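Protein yesU (Bacillus subtilis, PDB 1OQ1) is of unknown function but has a galectin-like, concanavalin-type beta-sandwich fold, which is consistent with, though no proof of, carbohydrate binding. Local coordinates at residues D21-I33 with L42-P56. Sequence-based numbering, arbitrary orientation.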
loop_
_atom_site.group_PDB
_atom_site.type_symbol
_atom_site.label_atom_id
_atom_site.label_comp_id
_atom_site.label_asym_id
_atom_site.label_seq_id
_atom_site.Cartn_x
_atom_site.Cartn_y
_atom_site.Cartn_z
ATOM N N ASP A 21 -1.581 -5.052 18.254
ATOM C CA ASP A 21 -0.864 -4.189 17.319
ATOM C C ASP A 21 -1.766 -3.497 16.299
ATOM O O ASP A 21 -1.419 -2.435 15.782
ATOM C CB ASP A 21 0.228 -4.977 16.586
ATOM C CG ASP A 21 1.383 -5.347 17.494
ATOM O OD1 ASP A 21 1.731 -4.515 18.356
ATOM O OD2 ASP A 21 1.951 -6.451 17.341
ATOM N N VAL A 22 -2.917 -4.091 15.999
ATOM C CA VAL A 22 -3.829 -3.480 15.040
ATOM C C VAL A 22 -5.129 -3.075 15.722
ATOM O O VAL A 22 -6.174 -2.969 15.083
ATOM C CB VAL A 22 -4.146 -4.435 13.874
ATOM C CG1 VAL A 22 -2.868 -4.762 13.117
ATOM C CG2 VAL A 22 -4.796 -5.706 14.400
ATOM N N LYS A 23 -5.036 -2.835 17.026
ATOM C CA LYS A 23 -6.174 -2.440 17.852
ATOM C C LYS A 23 -7.112 -1.412 17.219
ATOM O O LYS A 23 -8.311 -1.663 17.083
ATOM C CB LYS A 23 -5.668 -1.896 19.193
ATOM C CG LYS A 23 -6.762 -1.351 20.097
ATOM C CD LYS A 23 -6.188 -0.745 21.368
ATOM C CE LYS A 23 -7.288 -0.170 22.251
ATOM N NZ LYS A 23 -8.062 0.900 21.559
ATOM N N ASP A 24 -6.572 -0.258 16.838
ATOM C CA ASP A 24 -7.384 0.805 16.254
ATOM C C ASP A 24 -7.357 0.902 14.732
ATOM O O ASP A 24 -7.723 1.935 14.174
ATOM C CB ASP A 24 -6.979 2.160 16.843
ATOM C CG ASP A 24 -7.376 2.309 18.299
ATOM O OD1 ASP A 24 -8.590 2.253 18.594
ATOM O OD2 ASP A 24 -6.477 2.484 19.147
ATOM N N TRP A 25 -6.924 -0.157 14.058
ATOM C CA TRP A 25 -6.896 -0.137 12.598
ATOM C C TRP A 25 -8.321 -0.274 12.078
ATOM O O TRP A 25 -9.178 -0.844 12.752
ATOM C CB TRP A 25 -6.024 -1.273 12.062
ATOM C CG TRP A 25 -4.556 -0.995 12.188
ATOM C CD1 TRP A 25 -3.917 -0.442 13.258
ATOM C CD2 TRP A 25 -3.543 -1.247 11.203
ATOM N NE1 TRP A 25 -2.571 -0.330 13.003
ATOM C CE2 TRP A 25 -2.313 -0.816 11.747
ATOM C CE3 TRP A 25 -3.556 -1.793 9.912
ATOM C CZ2 TRP A 25 -1.106 -0.913 11.046
ATOM C CZ3 TRP A 25 -2.355 -1.889 9.215
ATOM C CH2 TRP A 25 -1.148 -1.450 9.784
ATOM N N ARG A 26 -8.580 0.260 10.888
ATOM C CA ARG A 26 -9.917 0.182 10.317
ATOM C C ARG A 26 -9.997 -0.734 9.110
ATOM O O ARG A 26 -9.364 -0.488 8.082
ATOM C CB ARG A 26 -10.424 1.573 9.934
ATOM C CG ARG A 26 -10.679 2.483 11.120
ATOM C CD ARG A 26 -11.692 3.560 10.767
ATOM N NE ARG A 26 -11.942 4.470 11.881
ATOM C CZ ARG A 26 -12.868 5.424 11.870
ATOM N NH1 ARG A 26 -13.636 5.593 10.801
ATOM N NH2 ARG A 26 -13.021 6.213 12.925
HETATM N N MSE A 27 -10.788 -1.793 9.253
HETATM C CA MSE A 27 -10.983 -2.769 8.191
HETATM C C MSE A 27 -12.222 -2.419 7.377
HETATM O O MSE A 27 -13.329 -2.347 7.912
HETATM C CB MSE A 27 -11.134 -4.168 8.799
HETATM C CG MSE A 27 -11.494 -5.269 7.806
HETATM SE SE MSE A 27 -10.153 -5.579 6.440
HETATM C CE MSE A 27 -8.887 -6.610 7.482
ATOM N N GLU A 28 -12.032 -2.188 6.081
ATOM C CA GLU A 28 -13.139 -1.856 5.190
ATOM C C GLU A 28 -13.264 -2.982 4.173
ATOM O O GLU A 28 -12.483 -3.075 3.231
ATOM C CB GLU A 28 -12.876 -0.513 4.491
ATOM C CG GLU A 28 -12.648 0.638 5.475
ATOM C CD GLU A 28 -12.355 1.977 4.809
ATOM O OE1 GLU A 28 -12.000 2.004 3.611
ATOM O OE2 GLU A 28 -12.468 3.011 5.498
ATOM N N GLY A 29 -14.252 -3.845 4.371
ATOM C CA GLY A 29 -14.424 -4.960 3.463
ATOM C C GLY A 29 -14.254 -6.251 4.235
ATOM O O GLY A 29 -13.910 -6.223 5.420
ATOM N N GLY A 30 -14.463 -7.375 3.557
ATOM C CA GLY A 30 -14.391 -8.676 4.203
ATOM C C GLY A 30 -13.041 -9.317 4.445
ATOM O O GLY A 30 -12.831 -10.483 4.100
ATOM N N GLY A 31 -12.121 -8.567 5.043
ATOM C CA GLY A 31 -10.815 -9.124 5.330
ATOM C C GLY A 31 -10.866 -9.979 6.580
ATOM O O GLY A 31 -11.690 -9.756 7.468
ATOM N N GLN A 32 -9.983 -10.967 6.650
ATOM C CA GLN A 32 -9.918 -11.854 7.801
ATOM C C GLN A 32 -8.529 -11.689 8.415
ATOM O O GLN A 32 -7.525 -11.779 7.711
ATOM C CB GLN A 32 -10.145 -13.295 7.345
ATOM C CG GLN A 32 -10.443 -14.274 8.457
ATOM C CD GLN A 32 -10.940 -15.603 7.925
ATOM O OE1 GLN A 32 -11.241 -16.519 8.689
ATOM N NE2 GLN A 32 -11.031 -15.714 6.602
ATOM N N ILE A 33 -8.484 -11.443 9.720
ATOM C CA ILE A 33 -7.230 -11.236 10.438
ATOM C C ILE A 33 -6.832 -12.423 11.316
ATOM O O ILE A 33 -7.661 -12.983 12.036
ATOM C CB ILE A 33 -7.331 -9.974 11.326
ATOM C CG1 ILE A 33 -7.536 -8.740 10.444
ATOM C CG2 ILE A 33 -6.089 -9.831 12.188
ATOM C CD1 ILE A 33 -7.906 -7.493 11.210
ATOM N N LEU A 42 -3.342 -11.957 6.497
ATOM C CA LEU A 42 -4.551 -11.350 5.951
ATOM C C LEU A 42 -5.137 -12.260 4.876
ATOM O O LEU A 42 -4.444 -12.652 3.933
ATOM C CB LEU A 42 -4.254 -9.966 5.353
ATOM C CG LEU A 42 -3.933 -8.838 6.340
ATOM C CD1 LEU A 42 -3.707 -7.538 5.573
ATOM C CD2 LEU A 42 -5.078 -8.674 7.334
ATOM N N SER A 43 -6.409 -12.617 5.042
ATOM C CA SER A 43 -7.114 -13.471 4.082
ATOM C C SER A 43 -8.504 -12.890 3.848
ATOM O O SER A 43 -8.778 -11.765 4.261
ATOM C CB SER A 43 -7.211 -14.914 4.598
ATOM O OG SER A 43 -7.845 -14.967 5.860
ATOM N N HIS A 44 -9.388 -13.653 3.210
ATOM C CA HIS A 44 -10.724 -13.148 2.901
ATOM C C HIS A 44 -11.849 -14.092 3.320
ATOM O O HIS A 44 -11.686 -15.312 3.296
ATOM C CB HIS A 44 -10.801 -12.868 1.399
ATOM C CG HIS A 44 -9.727 -11.944 0.908
ATOM N ND1 HIS A 44 -9.942 -10.598 0.697
ATOM C CD2 HIS A 44 -8.423 -12.166 0.619
ATOM C CE1 HIS A 44 -8.816 -10.031 0.297
ATOM N NE2 HIS A 44 -7.878 -10.960 0.243
ATOM N N VAL A 45 -12.991 -13.526 3.701
ATOM C CA VAL A 45 -14.120 -14.345 4.125
ATOM C C VAL A 45 -14.833 -14.986 2.933
ATOM O O VAL A 45 -15.500 -16.009 3.087
ATOM C CB VAL A 45 -15.134 -13.525 4.969
ATOM C CG1 VAL A 45 -14.447 -12.998 6.228
ATOM C CG2 VAL A 45 -15.709 -12.378 4.151
ATOM N N GLN A 46 -14.681 -14.384 1.755
ATOM C CA GLN A 46 -15.281 -14.883 0.512
ATOM C C GLN A 46 -14.353 -14.635 -0.679
ATOM O O GLN A 46 -13.453 -13.803 -0.605
ATOM C CB GLN A 46 -16.624 -14.203 0.244
ATOM C CG GLN A 46 -17.732 -14.627 1.174
ATOM C CD GLN A 46 -19.091 -14.218 0.655
ATOM O OE1 GLN A 46 -19.378 -14.362 -0.532
ATOM N NE2 GLN A 46 -19.940 -13.718 1.540
ATOM N N ASP A 47 -14.595 -15.340 -1.782
ATOM C CA ASP A 47 -13.758 -15.214 -2.976
ATOM C C ASP A 47 -13.650 -13.828 -3.607
ATOM O O ASP A 47 -12.685 -13.549 -4.318
ATOM C CB ASP A 47 -14.200 -16.229 -4.034
ATOM C CG ASP A 47 -13.616 -17.609 -3.792
ATOM O OD1 ASP A 47 -13.993 -18.557 -4.514
ATOM O OD2 ASP A 47 -12.770 -17.742 -2.882
ATOM N N GLU A 48 -14.627 -12.963 -3.364
ATOM C CA GLU A 48 -14.572 -11.615 -3.916
ATOM C C GLU A 48 -14.704 -10.561 -2.812
ATOM O O GLU A 48 -15.126 -9.428 -3.061
ATOM C CB GLU A 48 -15.669 -11.414 -4.967
ATOM C CG GLU A 48 -15.659 -12.424 -6.122
ATOM C CD GLU A 48 -14.298 -12.572 -6.801
ATOM O OE1 GLU A 48 -13.625 -11.551 -7.052
ATOM O OE2 GLU A 48 -13.911 -13.722 -7.101
ATOM N N ALA A 49 -14.332 -10.941 -1.592
ATOM C CA ALA A 49 -14.410 -10.037 -0.447
ATOM C C ALA A 49 -13.173 -9.145 -0.354
ATOM O O ALA A 49 -12.380 -9.260 0.585
ATOM C CB ALA A 49 -14.571 -10.843 0.844
ATOM N N HIS A 50 -13.023 -8.249 -1.323
ATOM C CA HIS A 50 -11.881 -7.339 -1.370
ATOM C C HIS A 50 -11.944 -6.340 -0.216
ATOM O O HIS A 50 -13.031 -6.007 0.267
ATOM C CB HIS A 50 -11.869 -6.614 -2.718
ATOM C CG HIS A 50 -12.082 -7.526 -3.888
ATOM N ND1 HIS A 50 -11.455 -8.746 -4.002
ATOM C CD2 HIS A 50 -12.863 -7.401 -4.988
ATOM C CE1 HIS A 50 -11.840 -9.337 -5.120
ATOM N NE2 HIS A 50 -12.695 -8.540 -5.738
ATOM N N PHE A 51 -10.789 -5.850 0.224
ATOM C CA PHE A 51 -10.777 -4.919 1.347
ATOM C C PHE A 51 -9.595 -3.962 1.355
ATOM O O PHE A 51 -8.675 -4.079 0.554
ATOM C CB PHE A 51 -10.749 -5.712 2.662
ATOM C CG PHE A 51 -9.431 -6.414 2.930
ATOM C CD1 PHE A 51 -8.299 -5.694 3.317
ATOM C CD2 PHE A 51 -9.321 -7.791 2.787
ATOM C CE1 PHE A 51 -7.077 -6.338 3.557
ATOM C CE2 PHE A 51 -8.101 -8.445 3.023
ATOM C CZ PHE A 51 -6.979 -7.711 3.409
ATOM N N VAL A 52 -9.659 -3.003 2.271
ATOM C CA VAL A 52 -8.568 -2.067 2.505
ATOM C C VAL A 52 -8.521 -1.996 4.032
ATOM O O VAL A 52 -9.528 -1.706 4.677
ATOM C CB VAL A 52 -8.828 -0.668 1.928
ATOM C CG1 VAL A 52 -7.614 0.219 2.201
ATOM C CG2 VAL A 52 -9.081 -0.754 0.424
ATOM N N PHE A 53 -7.354 -2.291 4.595
ATOM C CA PHE A 53 -7.140 -2.305 6.043
ATOM C C PHE A 53 -6.233 -1.120 6.362
ATOM O O PHE A 53 -5.047 -1.142 6.046
ATOM C CB PHE A 53 -6.473 -3.633 6.414
ATOM C CG PHE A 53 -6.368 -3.892 7.890
ATOM C CD1 PHE A 53 -7.413 -3.575 8.755
ATOM C CD2 PHE A 53 -5.240 -4.521 8.406
ATOM C CE1 PHE A 53 -7.334 -3.885 10.108
ATOM C CE2 PHE A 53 -5.151 -4.837 9.762
ATOM C CZ PHE A 53 -6.201 -4.519 10.613
ATOM N N TRP A 54 -6.800 -0.092 6.989
ATOM C CA TRP A 54 -6.062 1.132 7.292
ATOM C C TRP A 54 -5.404 1.293 8.652
ATOM O O TRP A 54 -5.971 0.931 9.682
ATOM C CB TRP A 54 -6.968 2.361 7.136
ATOM C CG TRP A 54 -7.605 2.547 5.812
ATOM C CD1 TRP A 54 -8.851 2.125 5.429
ATOM C CD2 TRP A 54 -7.050 3.235 4.688
ATOM N NE1 TRP A 54 -9.103 2.513 4.136
ATOM C CE2 TRP A 54 -8.015 3.197 3.655
ATOM C CE3 TRP A 54 -5.829 3.883 4.451
ATOM C CZ2 TRP A 54 -7.797 3.782 2.402
ATOM C CZ3 TRP A 54 -5.610 4.467 3.201
ATOM C CH2 TRP A 54 -6.592 4.411 2.194
ATOM N N CYS A 55 -4.211 1.879 8.635
ATOM C CA CYS A 55 -3.494 2.220 9.854
ATOM C C CYS A 55 -4.198 3.538 10.213
ATOM O O CYS A 55 -4.472 4.356 9.335
ATOM C CB CYS A 55 -2.017 2.463 9.543
ATOM S SG CYS A 55 -1.070 3.233 10.879
ATOM N N PRO A 56 -4.489 3.775 11.500
ATOM C CA PRO A 56 -5.178 5.022 11.855
ATOM C C PRO A 56 -4.369 6.317 11.881
ATOM O O PRO A 56 -4.946 7.406 11.888
ATOM C CB PRO A 56 -5.760 4.699 13.225
ATOM C CG PRO A 56 -4.662 3.873 13.838
ATOM C CD PRO A 56 -4.251 2.942 12.693
HETATM O O HOH W 1 -15.362 -7.183 0.888
HETATM O O HOH W 2 -6.091 -14.558 8.003
#
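Two antiparallel strand pairs, one in each sheet of a beta sandwich, meet here: edge strand 26-29 lies along 51-54, and 31-33 forms a hairpin with 42-44. Arg26 and Trp54 exchange both backbone bonds, as do Glu28 with Val52 and Gln32 with Ser43. At the bend between the sheets, Gly30 O receives Val45 N at 3.1 Å, nearly along the C=O axis, and a water links Gly30 N to His50 O.

The chain folds over at Gly29-Gly31, where the backbone runs close against 42-56; Gly31 CA lies 3.2 Å from Phe51 CD2. The His44 side chain closes the base of the 45-50 connection, which holds the type I turn Gln46-Ala49: ND1 donates to Ala49 O (2.8 Å), which lies near its ring plane.

Between the sheets, the Phe53 ring is held on both faces. Met27, present as selenomethionine, has CG anti to its backbone N (chi1 174°), then bends at its next two torsions, bringing CE over one face, 3.6 Å from Phe53 CD1, while SE meets the Phe51 ring obliquely. Trp25 CE3 approaches the opposite face, 3.4 Å from Phe53 CE2, with the two ring planes 47° apart; Ile33 CD1 reaches Phe53 CZ at 3.5 Å. The indole of Trp25 is itself sandwiched, Cys55 CA and Pro56 CD making CH-pi contacts over one face and Val22 CG1 lying over the other.

On the other side of 26-29 and 51-54, extended Glu28 places OE1 at the indole edge of Trp54, taking a weak bond from NE1 (3.0 Å). Tyr107 OH also hydrogen-bonds OE1, and Arg100 forms a salt bridge with OE2. Strand 199-205 flanks 51-54 and 209-222 flanks 42-44, placing the pairs in different sheets of the antiparallel galectin-like, concanavalin-type sandwich.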